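Local coordinates for protein glycerol dehydrogenase (Bacillus coagulans, PDB 6CSJ) that probably oxidises glycerol to dihydroxyacetone with NAD+ as a polyol dehydrogenase, and in this double-mutant form has acquired D-lactate dehydrogenase activity, at residues K3-P8 with S241-E246; M169-A174 with E273-G278; T175-R180 with A281-E286; G248-A253 with G333-N338. The protein carries 2 engineered substitutions. All blocks are in the same frame, centred on the assembly; numbering follows the deposited sequence.

Interaction 1 (K3-P8 with S241-E246); sequences KIITSP and SGIGSE. Engineered in segment 241-246: Ser-245 (natural residue Phe).
Ile-5 meets Ile-243 with the end of its longer branch. Its CG1 is anti to the backbone N (chi1 -176°), and this carries CD1 to 3.7 Å from Ile-243 CG2. The two side chains cross at about a right angle. Thr-6 comes next and presents both of its oxygens. Its carbonyl O rests 3.5 Å from Ile-243 CD1 and also accepts from water 1, 2.6 Å away. The same water donates to Glu-246 OE1, so it bridges loop and helix. Thr-6 OG1 lies 2.9 Å from Glu-246 OE1. The carboxylate is held by others too: Asn-146 bonds to OE1 and Ala-126 N to OE2. Ser-7 passes its CA 3.9 Å from Ile-243 CD1. Pro-8 then reaches that methyl tip to tip, with CD at 3.8 Å from Ile-243 CD1. The contact joins the loop leading into strand 10-14, an outermost strand of the parallel sheet, to helix 228-248 of the helical part. Ile-243 packs on carbon atoms of Ile-5, Ser-7 and Pro-8 and meets the carbonyl of Thr-6, while one water links Thr-6 O to Glu-246 OE1. The loop is therefore held to the helix largely by packing on one isoleucine and by a water bridge.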
loop_
_atom_site.group_PDB
_atom_site.type_symbol
_atom_site.label_atom_id
_atom_site.label_comp_id
_atom_site.label_asym_id
_atom_site.label_seq_id
_atom_site.Cartn_x
_atom_site.Cartn_y
_atom_site.Cartn_z
ATOM N N LYS A 3 -12.005 -8.436 19.216
ATOM C CA LYS A 3 -11.972 -8.044 17.794
ATOM C C LYS A 3 -11.697 -6.537 17.730
ATOM O O LYS A 3 -12.262 -5.764 18.518
ATOM C CB LYS A 3 -13.291 -8.363 17.093
ATOM C CG LYS A 3 -13.676 -9.854 17.081
ATOM C CD LYS A 3 -15.180 -10.091 16.887
ATOM C CE LYS A 3 -15.866 -11.032 17.933
ATOM N NZ LYS A 3 -15.641 -10.426 19.291
ATOM N N ILE A 4 -10.810 -6.133 16.816
ATOM C CA ILE A 4 -10.465 -4.727 16.627
ATOM C C ILE A 4 -10.506 -4.384 15.138
ATOM O O ILE A 4 -10.022 -5.152 14.296
ATOM C CB ILE A 4 -9.062 -4.375 17.198
ATOM C CG1 ILE A 4 -8.964 -4.761 18.685
ATOM C CG2 ILE A 4 -8.766 -2.883 17.023
ATOM C CD1 ILE A 4 -7.578 -4.584 19.289
ATOM N N ILE A 5 -11.092 -3.226 14.831
ATOM C CA ILE A 5 -10.964 -2.596 13.508
ATOM C C ILE A 5 -10.484 -1.173 13.760
ATOM O O ILE A 5 -10.989 -0.486 14.655
ATOM C CB ILE A 5 -12.272 -2.639 12.663
ATOM C CG1 ILE A 5 -12.035 -2.054 11.260
ATOM C CG2 ILE A 5 -13.441 -1.927 13.342
ATOM C CD1 ILE A 5 -13.166 -2.323 10.283
ATOM N N THR A 6 -9.471 -0.772 13.000
ATOM C CA THR A 6 -8.889 0.554 13.090
ATOM C C THR A 6 -9.035 1.273 11.756
ATOM O O THR A 6 -9.160 0.637 10.710
ATOM C CB THR A 6 -7.401 0.504 13.460
ATOM O OG1 THR A 6 -6.660 -0.037 12.367
ATOM C CG2 THR A 6 -7.178 -0.340 14.692
ATOM N N SER A 7 -8.993 2.603 11.810
ATOM C CA SER A 7 -9.231 3.426 10.632
ATOM C C SER A 7 -8.628 4.818 10.795
ATOM O O SER A 7 -8.476 5.311 11.925
ATOM C CB SER A 7 -10.752 3.545 10.413
ATOM O OG SER A 7 -11.097 4.420 9.352
ATOM N N PRO A 8 -8.299 5.470 9.662
ATOM C CA PRO A 8 -8.177 6.925 9.704
ATOM C C PRO A 8 -9.467 7.530 10.212
ATOM O O PRO A 8 -10.524 6.933 10.061
ATOM C CB PRO A 8 -7.955 7.318 8.241
ATOM C CG PRO A 8 -7.478 6.081 7.571
ATOM C CD PRO A 8 -8.078 4.931 8.309
ATOM N N SER A 241 -8.655 -1.749 0.697
ATOM C CA SER A 241 -7.479 -2.598 0.850
ATOM C C SER A 241 -6.681 -2.267 2.126
ATOM O O SER A 241 -6.112 -3.165 2.745
ATOM C CB SER A 241 -6.561 -2.454 -0.365
ATOM O OG SER A 241 -5.414 -3.271 -0.241
ATOM N N GLY A 242 -6.621 -0.982 2.488
ATOM C CA GLY A 242 -5.942 -0.537 3.698
ATOM C C GLY A 242 -6.563 -1.062 4.980
ATOM O O GLY A 242 -5.866 -1.652 5.812
ATOM N N ILE A 243 -7.870 -0.866 5.134
ATOM C CA ILE A 243 -8.595 -1.391 6.305
ATOM C C ILE A 243 -8.648 -2.925 6.227
ATOM O O ILE A 243 -8.468 -3.617 7.236
ATOM C CB ILE A 243 -10.036 -0.818 6.441
ATOM C CG1 ILE A 243 -10.046 0.724 6.418
ATOM C CG2 ILE A 243 -10.707 -1.330 7.714
ATOM C CD1 ILE A 243 -8.994 1.397 7.277
ATOM N N GLY A 244 -8.879 -3.445 5.023
ATOM C CA GLY A 244 -8.958 -4.879 4.795
ATOM C C GLY A 244 -7.709 -5.633 5.207
ATOM O O GLY A 244 -7.812 -6.687 5.828
ATOM N N SER A 245 -6.531 -5.114 4.865
ATOM C CA SER A 245 -5.299 -5.821 5.202
ATOM C C SER A 245 -4.864 -5.562 6.647
ATOM O O SER A 245 -4.547 -6.510 7.364
ATOM C CB SER A 245 -4.179 -5.540 4.200
ATOM O OG SER A 245 -3.944 -4.164 4.090
ATOM N N GLU A 246 -4.881 -4.309 7.087
ATOM C CA GLU A 246 -4.469 -3.984 8.455
ATOM C C GLU A 246 -5.413 -4.547 9.524
ATOM O O GLU A 246 -4.936 -5.012 10.551
ATOM C CB GLU A 246 -4.301 -2.465 8.646
ATOM C CG GLU A 246 -3.657 -2.082 9.977
ATOM C CD GLU A 246 -3.627 -0.578 10.216
ATOM O OE1 GLU A 246 -4.702 0.069 10.172
ATOM O OE2 GLU A 246 -2.523 -0.042 10.474
HETATM O O HOH W 1 -7.198 -0.638 9.656
#

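Interaction 2 (M169-A174 with E273-G278); sequences MGDALA and EKVAFG
Val-275 packs against Asp-171 and Ala-174 of segment 169-174. Its CB is already 3.8 Å from Asp-171 OD1. There the side chain forks. CG1 is anti to the backbone N (chi1 169°) and goes to the backbone side of the partner helix. It packs on Ala-174, with Val-275 CG1 3.5 Å from Ala-174 CB, and it also lies near the carbonyl O of Gly-170. CG2 turns to the carboxylate instead and sits 3.5 Å from Asp-171 OD1. This oxygen is buried by the methyl and has no polar partner in the model. The other carboxylate oxygen, OD2, accepts from Asn-121 N, which fixes the group at one side. The two helices belong to the helical domain of the iron-containing alcohol dehydrogenase fold. Enzymes of this family usually take their metal ligands from this domain, at the cleft between domains, and the closeness of Asp-171 to His-254 is compatible with such a site. The axes of 169-173 and 273-278 run at 34° to each other and come within 7.0 Å. Small residues permit this. Gly-170 CA is only 4.5 Å from Ala-276 CA, and Ala-276 CB lies 3.9 Å from Gly-170 CA. With no side chain on Gly-170, the backbones can approach this closely. Helix 252-259 lies against this pair of helices, with Ala-253 on Ala-174 and His-257 on Val-275.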
loop_
_atom_site.group_PDB
_atom_site.type_symbol
_atom_site.label_atom_id
_atom_site.label_comp_id
_atom_site.label_asym_id
_atom_site.label_seq_id
_atom_site.Cartn_x
_atom_site.Cartn_y
_atom_site.Cartn_z
ATOM N N MET A 169 -3.549 -2.075 -7.843
ATOM C CA MET A 169 -4.520 -3.161 -8.051
ATOM C C MET A 169 -3.927 -4.508 -7.616
ATOM O O MET A 169 -4.619 -5.322 -7.005
ATOM C CB MET A 169 -5.002 -3.238 -9.510
ATOM C CG MET A 169 -5.658 -1.974 -10.056
ATOM S SD MET A 169 -6.085 -2.165 -11.802
ATOM C CE MET A 169 -6.303 -0.461 -12.335
ATOM N N GLY A 170 -2.647 -4.727 -7.928
ATOM C CA GLY A 170 -1.937 -5.940 -7.515
ATOM C C GLY A 170 -1.888 -6.099 -6.006
ATOM O O GLY A 170 -2.206 -7.176 -5.473
ATOM N N ASP A 171 -1.515 -5.009 -5.332
ATOM C CA ASP A 171 -1.507 -4.923 -3.871
ATOM C C ASP A 171 -2.907 -5.184 -3.295
ATOM O O ASP A 171 -3.060 -5.970 -2.363
ATOM C CB ASP A 171 -0.988 -3.539 -3.433
ATOM C CG ASP A 171 -0.251 -3.558 -2.099
ATOM O OD1 ASP A 171 0.440 -4.571 -1.814
ATOM O OD2 ASP A 171 -0.330 -2.556 -1.351
ATOM N N ALA A 172 -3.920 -4.544 -3.881
ATOM C CA ALA A 172 -5.329 -4.728 -3.480
ATOM C C ALA A 172 -5.871 -6.156 -3.691
ATOM O O ALA A 172 -6.744 -6.613 -2.948
ATOM C CB ALA A 172 -6.212 -3.728 -4.213
ATOM N N LEU A 173 -5.334 -6.841 -4.695
ATOM C CA LEU A 173 -5.765 -8.188 -5.068
ATOM C C LEU A 173 -5.559 -9.216 -3.950
ATOM O O LEU A 173 -6.375 -10.122 -3.780
ATOM C CB LEU A 173 -5.014 -8.627 -6.329
ATOM C CG LEU A 173 -5.622 -9.706 -7.207
ATOM C CD1 LEU A 173 -7.019 -9.319 -7.688
ATOM C CD2 LEU A 173 -4.686 -9.958 -8.391
ATOM N N ALA A 174 -4.481 -9.058 -3.180
ATOM C CA ALA A 174 -4.173 -9.961 -2.078
ATOM C C ALA A 174 -5.113 -9.848 -0.889
ATOM O O ALA A 174 -5.264 -10.816 -0.142
ATOM C CB ALA A 174 -2.750 -9.726 -1.598
ATOM N N GLU A 273 2.978 -5.211 -7.686
ATOM C CA GLU A 273 3.258 -6.144 -8.777
ATOM C C GLU A 273 3.759 -7.477 -8.219
ATOM O O GLU A 273 3.306 -8.542 -8.632
ATOM C CB GLU A 273 4.274 -5.544 -9.758
ATOM C CG GLU A 273 3.728 -4.333 -10.517
ATOM C CD GLU A 273 4.769 -3.592 -11.345
ATOM O OE1 GLU A 273 5.976 -3.618 -11.004
ATOM O OE2 GLU A 273 4.364 -2.950 -12.339
ATOM N N LYS A 274 4.670 -7.413 -7.251
ATOM C CA LYS A 274 5.163 -8.618 -6.588
ATOM C C LYS A 274 4.103 -9.266 -5.691
ATOM O O LYS A 274 4.044 -10.497 -5.610
ATOM C CB LYS A 274 6.448 -8.339 -5.813
ATOM C CG LYS A 274 7.640 -8.121 -6.746
ATOM C CD LYS A 274 8.926 -7.746 -6.013
ATOM C CE LYS A 274 8.815 -6.415 -5.285
ATOM N NZ LYS A 274 10.094 -5.661 -5.343
ATOM N N VAL A 275 3.276 -8.453 -5.036
ATOM C CA VAL A 275 2.167 -8.971 -4.233
ATOM C C VAL A 275 1.157 -9.723 -5.115
ATOM O O VAL A 275 0.594 -10.727 -4.677
ATOM C CB VAL A 275 1.489 -7.851 -3.394
ATOM C CG1 VAL A 275 0.172 -8.305 -2.773
ATOM C CG2 VAL A 275 2.427 -7.392 -2.292
ATOM N N ALA A 276 0.942 -9.258 -6.348
ATOM C CA ALA A 276 0.043 -9.955 -7.286
ATOM C C ALA A 276 0.489 -11.395 -7.528
ATOM O O ALA A 276 -0.334 -12.310 -7.507
ATOM C CB ALA A 276 -0.045 -9.217 -8.612
ATOM N N PHE A 277 1.791 -11.581 -7.758
ATOM C CA PHE A 277 2.346 -12.919 -7.966
ATOM C C PHE A 277 2.313 -13.733 -6.673
ATOM O O PHE A 277 2.030 -14.931 -6.700
ATOM C CB PHE A 277 3.772 -12.889 -8.510
ATOM C CG PHE A 277 4.389 -14.253 -8.599
ATOM C CD1 PHE A 277 4.065 -15.111 -9.649
ATOM C CD2 PHE A 277 5.247 -14.712 -7.597
ATOM C CE1 PHE A 277 4.609 -16.387 -9.710
ATOM C CE2 PHE A 277 5.787 -15.989 -7.661
ATOM C CZ PHE A 277 5.476 -16.820 -8.711
ATOM N N GLY A 278 2.624 -13.079 -5.556
ATOM C CA GLY A 278 2.480 -13.681 -4.230
ATOM C C GLY A 278 1.067 -14.163 -3.931
ATOM O O GLY A 278 0.881 -15.156 -3.232
#

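Interaction 3 (T175-R180 with A281-E286); sequences TYFEAR and AQLILE
Phe-177 O is met by Gln-282 NE2 and by water 2. The amide bond is weak, 3.1 Å from Gln-282 NE2 to Phe-177 O. The water lies 2.8 Å from Phe-177 O and accepts from Arg-180 NE. It also lies 2.6 Å from Glu-286 OE2. Gln-282 NE2 makes a second, much straighter bond along its own helix, 2.9 Å to Glu-286 OE2 at 176°. That oxygen lies in the amide plane and is approached nearly along its C-O axis. Glu-286 OE1 turns to Arg-180 and forms a salt bridge, 3.1 Å from Arg-180 NH2 to Glu-286 OE1, whose hydrogen bond is weak and bent. The guanidinium and carboxylate planes are 59° apart, so the groups do not pair flat. The stronger partner of Arg-180 NH2 is Glu-292 of helix 290-303. A leucine in place of Gln-282 would probably leave Glu-286 OE2 without its straight N-H donor and Ala-253 N without the amide oxygen it bonds to. Beside these polar groups the contact is apolar. Leu-283 CD2 sits over one face of the Phe-177 ring in a CH-pi contact, 3.9 Å from the ring centroid. Helix 175-185 thus packs on the C-terminal part of helix 271-285, the short axes 11.0 Å apart. Helix 290-303 closes the apolar side, with Val-296 touching both Phe-177 and Leu-283, and Tyr-207 of helix 197-221 meets the Phe-177 ring edge-to-face.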
loop_
_atom_site.group_PDB
_atom_site.type_symbol
_atom_site.label_atom_id
_atom_site.label_comp_id
_atom_site.label_asym_id
_atom_site.label_seq_id
_atom_site.Cartn_x
_atom_site.Cartn_y
_atom_site.Cartn_z
ATOM N N THR A 175 -5.747 -8.689 -0.712
ATOM C CA THR A 175 -6.394 -8.354 0.559
ATOM C C THR A 175 -7.449 -9.342 1.035
ATOM O O THR A 175 -7.414 -9.749 2.193
ATOM C CB THR A 175 -7.015 -6.945 0.527
ATOM O OG1 THR A 175 -6.032 -5.991 0.099
ATOM C CG2 THR A 175 -7.552 -6.560 1.918
ATOM N N TYR A 176 -8.383 -9.719 0.160
ATOM C CA TYR A 176 -9.438 -10.668 0.537
ATOM C C TYR A 176 -8.885 -12.048 0.913
ATOM O O TYR A 176 -9.310 -12.639 1.910
ATOM C CB TYR A 176 -10.477 -10.829 -0.580
ATOM C CG TYR A 176 -11.543 -11.858 -0.238
ATOM C CD1 TYR A 176 -12.326 -11.717 0.911
ATOM C CD2 TYR A 176 -11.748 -12.989 -1.038
ATOM C CE1 TYR A 176 -13.289 -12.650 1.239
ATOM C CE2 TYR A 176 -12.715 -13.931 -0.711
ATOM C CZ TYR A 176 -13.480 -13.749 0.427
ATOM O OH TYR A 176 -14.435 -14.674 0.762
ATOM N N PHE A 177 -7.939 -12.549 0.119
ATOM C CA PHE A 177 -7.410 -13.890 0.315
ATOM C C PHE A 177 -6.616 -14.003 1.620
ATOM O O PHE A 177 -6.731 -15.010 2.350
ATOM C CB PHE A 177 -6.570 -14.311 -0.896
ATOM C CG PHE A 177 -7.343 -14.317 -2.183
ATOM C CD1 PHE A 177 -8.403 -15.210 -2.372
ATOM C CD2 PHE A 177 -7.051 -13.407 -3.194
ATOM C CE1 PHE A 177 -9.153 -15.202 -3.550
ATOM C CE2 PHE A 177 -7.788 -13.407 -4.380
ATOM C CZ PHE A 177 -8.829 -14.318 -4.564
ATOM N N GLU A 178 -5.840 -12.958 1.919
ATOM C CA GLU A 178 -5.052 -12.888 3.152
ATOM C C GLU A 178 -5.938 -12.733 4.374
ATOM O O GLU A 178 -5.703 -13.388 5.395
ATOM C CB GLU A 178 -4.012 -11.765 3.080
ATOM C CG GLU A 178 -2.976 -12.007 1.990
ATOM C CD GLU A 178 -1.724 -11.168 2.136
ATOM O OE1 GLU A 178 -1.772 -9.931 1.923
ATOM O OE2 GLU A 178 -0.676 -11.768 2.450
ATOM N N ALA A 179 -6.962 -11.885 4.262
ATOM C CA ALA A 179 -7.939 -11.682 5.347
ATOM C C ALA A 179 -8.794 -12.922 5.589
ATOM O O ALA A 179 -9.050 -13.286 6.741
ATOM C CB ALA A 179 -8.820 -10.479 5.052
ATOM N N ARG A 180 -9.245 -13.560 4.505
ATOM C CA ARG A 180 -9.997 -14.827 4.582
ATOM C C ARG A 180 -9.190 -15.886 5.322
ATOM O O ARG A 180 -9.706 -16.544 6.222
ATOM C CB ARG A 180 -10.353 -15.337 3.184
ATOM C CG ARG A 180 -11.249 -16.573 3.165
ATOM C CD ARG A 180 -11.711 -16.927 1.749
ATOM N NE ARG A 180 -10.604 -17.398 0.922
ATOM C CZ ARG A 180 -10.709 -17.762 -0.364
ATOM N NH1 ARG A 180 -11.871 -17.689 -0.997
ATOM N NH2 ARG A 180 -9.641 -18.187 -1.034
ATOM N N ALA A 281 0.685 -17.466 -5.759
ATOM C CA ALA A 281 1.379 -18.449 -4.926
ATOM C C ALA A 281 0.560 -18.831 -3.686
ATOM O O ALA A 281 0.502 -20.013 -3.339
ATOM C CB ALA A 281 2.761 -17.947 -4.529
ATOM N N GLN A 282 -0.086 -17.858 -3.032
ATOM C CA GLN A 282 -0.961 -18.192 -1.901
ATOM C C GLN A 282 -2.095 -19.114 -2.344
ATOM O O GLN A 282 -2.411 -20.075 -1.644
ATOM C CB GLN A 282 -1.540 -16.973 -1.180
ATOM C CG GLN A 282 -2.377 -17.412 0.026
ATOM C CD GLN A 282 -2.881 -16.290 0.901
ATOM O OE1 GLN A 282 -2.142 -15.365 1.227
ATOM N NE2 GLN A 282 -4.143 -16.389 1.323
ATOM N N LEU A 283 -2.684 -18.836 -3.503
ATOM C CA LEU A 283 -3.804 -19.644 -3.992
ATOM C C LEU A 283 -3.410 -21.106 -4.281
ATOM O O LEU A 283 -4.195 -22.021 -4.036
ATOM C CB LEU A 283 -4.454 -18.994 -5.222
ATOM C CG LEU A 283 -5.102 -17.622 -5.012
ATOM C CD1 LEU A 283 -5.617 -17.085 -6.334
ATOM C CD2 LEU A 283 -6.222 -17.671 -3.997
ATOM N N ILE A 284 -2.198 -21.312 -4.785
ATOM C CA ILE A 284 -1.641 -22.657 -4.944
ATOM C C ILE A 284 -1.418 -23.299 -3.561
ATOM O O ILE A 284 -1.821 -24.437 -3.333
ATOM C CB ILE A 284 -0.300 -22.651 -5.723
ATOM C CG1 ILE A 284 -0.447 -21.997 -7.110
ATOM C CG2 ILE A 284 0.245 -24.068 -5.863
ATOM C CD1 ILE A 284 -1.511 -22.588 -7.989
ATOM N N LEU A 285 -0.802 -22.548 -2.649
ATOM C CA LEU A 285 -0.499 -23.024 -1.297
ATOM C C LEU A 285 -1.750 -23.522 -0.557
ATOM O O LEU A 285 -1.749 -24.618 -0.001
ATOM C CB LEU A 285 0.209 -21.919 -0.497
ATOM C CG LEU A 285 0.610 -22.201 0.959
ATOM C CD1 LEU A 285 1.595 -23.351 1.065
ATOM C CD2 LEU A 285 1.177 -20.932 1.575
ATOM N N GLU A 286 -2.812 -22.718 -0.567
ATOM C CA GLU A 286 -4.105 -23.109 0.053
ATOM C C GLU A 286 -4.951 -24.001 -0.872
ATOM O O GLU A 286 -6.000 -24.483 -0.470
ATOM C CB GLU A 286 -4.918 -21.886 0.543
ATOM C CG GLU A 286 -5.358 -20.871 -0.512
ATOM C CD GLU A 286 -6.243 -19.751 0.083
ATOM O OE1 GLU A 286 -7.449 -20.007 0.257
ATOM O OE2 GLU A 286 -5.781 -18.612 0.354
HETATM O O HOH W 2 -7.822 -17.452 1.473
#

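Interaction 4 (G248-A253 with G333-N338); sequences GGLAAA and GETIYN
Thr-335 lays its CG2 methyl against Leu-250, 3.9 Å from Leu-250 CB. Its hydroxyl is the other branch. OG1 stands between the backbone N and the carbonyl carbon (chi1 63°), and from there it donates to Ala-251 O at 2.7 Å. The bond lies in the carbonyl plane and uses a lone pair of Ala-251 O. A valine here, with a methyl in place of OG1, would probably leave Ala-251 O without its side-chain donor and crowd that carbonyl. One residue back, Leu-250 O accepts from Asn-338 ND2 at 2.8 Å. This bond is nearly straight, 173°, and lies in the amide plane of Asn-338, though the donor is tilted from the plane of the carbonyl. Two successive carbonyls of the loop are therefore held by two side chains of one 3-10 turn. The backbones also meet directly: Ala-251 CA makes a CA-H...O contact of 3.2 Å to Thr-335 O. Farther along, Ala-252 CB packs on Ile-336 CG1 at 3.9 Å. Gly-249 leaves helix 228-248 with positive phi, and Ala-251 is the N-cap residue of helix 252-259. The contact thus fixes the short link between these two helices against the 3-10 turn 335-338, which lies in the loop between helices 319-329 and 345-365. Ala-252 also touches Leu-285 of helix 271-285, and Asn-338 touches Thr-182 of helix 175-185.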
loop_
_atom_site.group_PDB
_atom_site.type_symbol
_atom_site.label_atom_id
_atom_site.label_comp_id
_atom_site.label_asym_id
_atom_site.label_seq_id
_atom_site.Cartn_x
_atom_site.Cartn_y
_atom_site.Cartn_z
ATOM N N GLY A 248 -7.882 -6.939 8.736
ATOM C CA GLY A 248 -8.298 -8.291 8.318
ATOM C C GLY A 248 -7.196 -9.338 8.316
ATOM O O GLY A 248 -7.487 -10.522 8.438
ATOM N N GLY A 249 -5.941 -8.912 8.159
ATOM C CA GLY A 249 -4.781 -9.780 8.347
ATOM C C GLY A 249 -3.978 -9.932 7.078
ATOM O O GLY A 249 -4.537 -9.966 5.986
ATOM N N LEU A 250 -2.659 -10.018 7.218
ATOM C CA LEU A 250 -1.786 -10.423 6.123
ATOM C C LEU A 250 -1.484 -11.931 6.267
ATOM O O LEU A 250 -1.726 -12.530 7.325
ATOM C CB LEU A 250 -0.494 -9.599 6.126
ATOM C CG LEU A 250 -0.583 -8.085 5.874
ATOM C CD1 LEU A 250 -1.356 -7.324 6.932
ATOM C CD2 LEU A 250 0.839 -7.571 5.847
ATOM N N ALA A 251 -0.939 -12.523 5.209
ATOM C CA ALA A 251 -0.690 -13.959 5.174
ATOM C C ALA A 251 0.439 -14.307 4.181
ATOM O O ALA A 251 1.501 -13.678 4.225
ATOM C CB ALA A 251 -1.985 -14.714 4.889
ATOM N N ALA A 252 0.228 -15.264 3.288
ATOM C CA ALA A 252 1.323 -15.823 2.499
ATOM C C ALA A 252 1.796 -14.894 1.405
ATOM O O ALA A 252 2.979 -14.880 1.096
ATOM C CB ALA A 252 0.902 -17.164 1.897
ATOM N N ALA A 253 0.875 -14.137 0.812
ATOM C CA ALA A 253 1.196 -13.241 -0.311
ATOM C C ALA A 253 2.203 -12.159 0.059
ATOM O O ALA A 253 3.152 -11.933 -0.687
ATOM C CB ALA A 253 -0.061 -12.601 -0.869
ATOM N N GLY A 333 8.766 -14.514 12.653
ATOM C CA GLY A 333 7.513 -13.785 12.814
ATOM C C GLY A 333 6.758 -13.431 11.536
ATOM O O GLY A 333 5.912 -12.537 11.553
ATOM N N GLU A 334 7.063 -14.084 10.415
ATOM C CA GLU A 334 6.395 -13.771 9.142
ATOM C C GLU A 334 4.886 -14.033 9.167
ATOM O O GLU A 334 4.386 -14.850 9.944
ATOM C CB GLU A 334 7.051 -14.475 7.931
ATOM C CG GLU A 334 8.165 -13.670 7.251
ATOM C CD GLU A 334 7.655 -12.434 6.506
ATOM O OE1 GLU A 334 6.446 -12.114 6.608
ATOM O OE2 GLU A 334 8.464 -11.774 5.809
ATOM N N THR A 335 4.183 -13.326 8.284
ATOM C CA THR A 335 2.724 -13.379 8.211
ATOM C C THR A 335 2.196 -14.667 7.566
ATOM O O THR A 335 0.998 -14.976 7.689
ATOM C CB THR A 335 2.173 -12.144 7.449
ATOM O OG1 THR A 335 2.638 -12.159 6.089
ATOM C CG2 THR A 335 2.628 -10.838 8.129
ATOM N N ILE A 336 3.077 -15.431 6.916
ATOM C CA ILE A 336 2.703 -16.720 6.333
ATOM C C ILE A 336 2.086 -17.700 7.337
ATOM O O ILE A 336 1.296 -18.550 6.949
ATOM C CB ILE A 336 3.900 -17.383 5.608
ATOM C CG1 ILE A 336 3.416 -18.400 4.575
ATOM C CG2 ILE A 336 4.893 -17.979 6.595
ATOM C CD1 ILE A 336 4.378 -18.570 3.414
ATOM N N TYR A 337 2.424 -17.561 8.616
ATOM C CA TYR A 337 1.853 -18.420 9.655
ATOM C C TYR A 337 0.415 -18.085 10.035
ATOM O O TYR A 337 -0.159 -18.767 10.878
ATOM C CB TYR A 337 2.782 -18.466 10.894
ATOM C CG TYR A 337 4.142 -19.016 10.505
ATOM C CD1 TYR A 337 4.292 -20.362 10.155
ATOM C CD2 TYR A 337 5.261 -18.176 10.407
ATOM C CE1 TYR A 337 5.525 -20.861 9.746
ATOM C CE2 TYR A 337 6.493 -18.678 10.010
ATOM C CZ TYR A 337 6.615 -20.015 9.678
ATOM O OH TYR A 337 7.813 -20.507 9.269
ATOM N N ASN A 338 -0.172 -17.052 9.415
ATOM C CA ASN A 338 -1.615 -16.793 9.547
ATOM C C ASN A 338 -2.472 -17.683 8.649
ATOM O O ASN A 338 -3.701 -17.655 8.765
ATOM C CB ASN A 338 -1.946 -15.323 9.279
ATOM C CG ASN A 338 -1.476 -14.405 10.384
ATOM O OD1 ASN A 338 -1.342 -14.808 11.548
ATOM N ND2 ASN A 338 -1.232 -13.151 10.027
#

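How the interactions relate
Interactions 3 and 4 lie closest, their centres about 9 Å apart. Glu-178 OE2 probably bonds to Ala-251 N, at 2.9 Å, and Gln-282 OE1 to Ala-253 N, so interaction 3 probably supplies acceptors to the start of helix 252-259. Interactions 2 and 3 share helix 271-285, centres about 11 Å apart. Ala-253 CB of segment 248-253 packs on Gly-278 O and Ala-174 CB of interaction 2. Asp-171 of interaction 2 lies near His-254, just after segment 248-253, consistent with this family's metal site. Interaction 1 joins the others through helix 228-248: Ser-241 OG lies 2.8 Å from Thr-175 OG1, a probable hydrogen bond. The engineered Ser-245 touches Leu-250 of interaction 4 through its carbonyl.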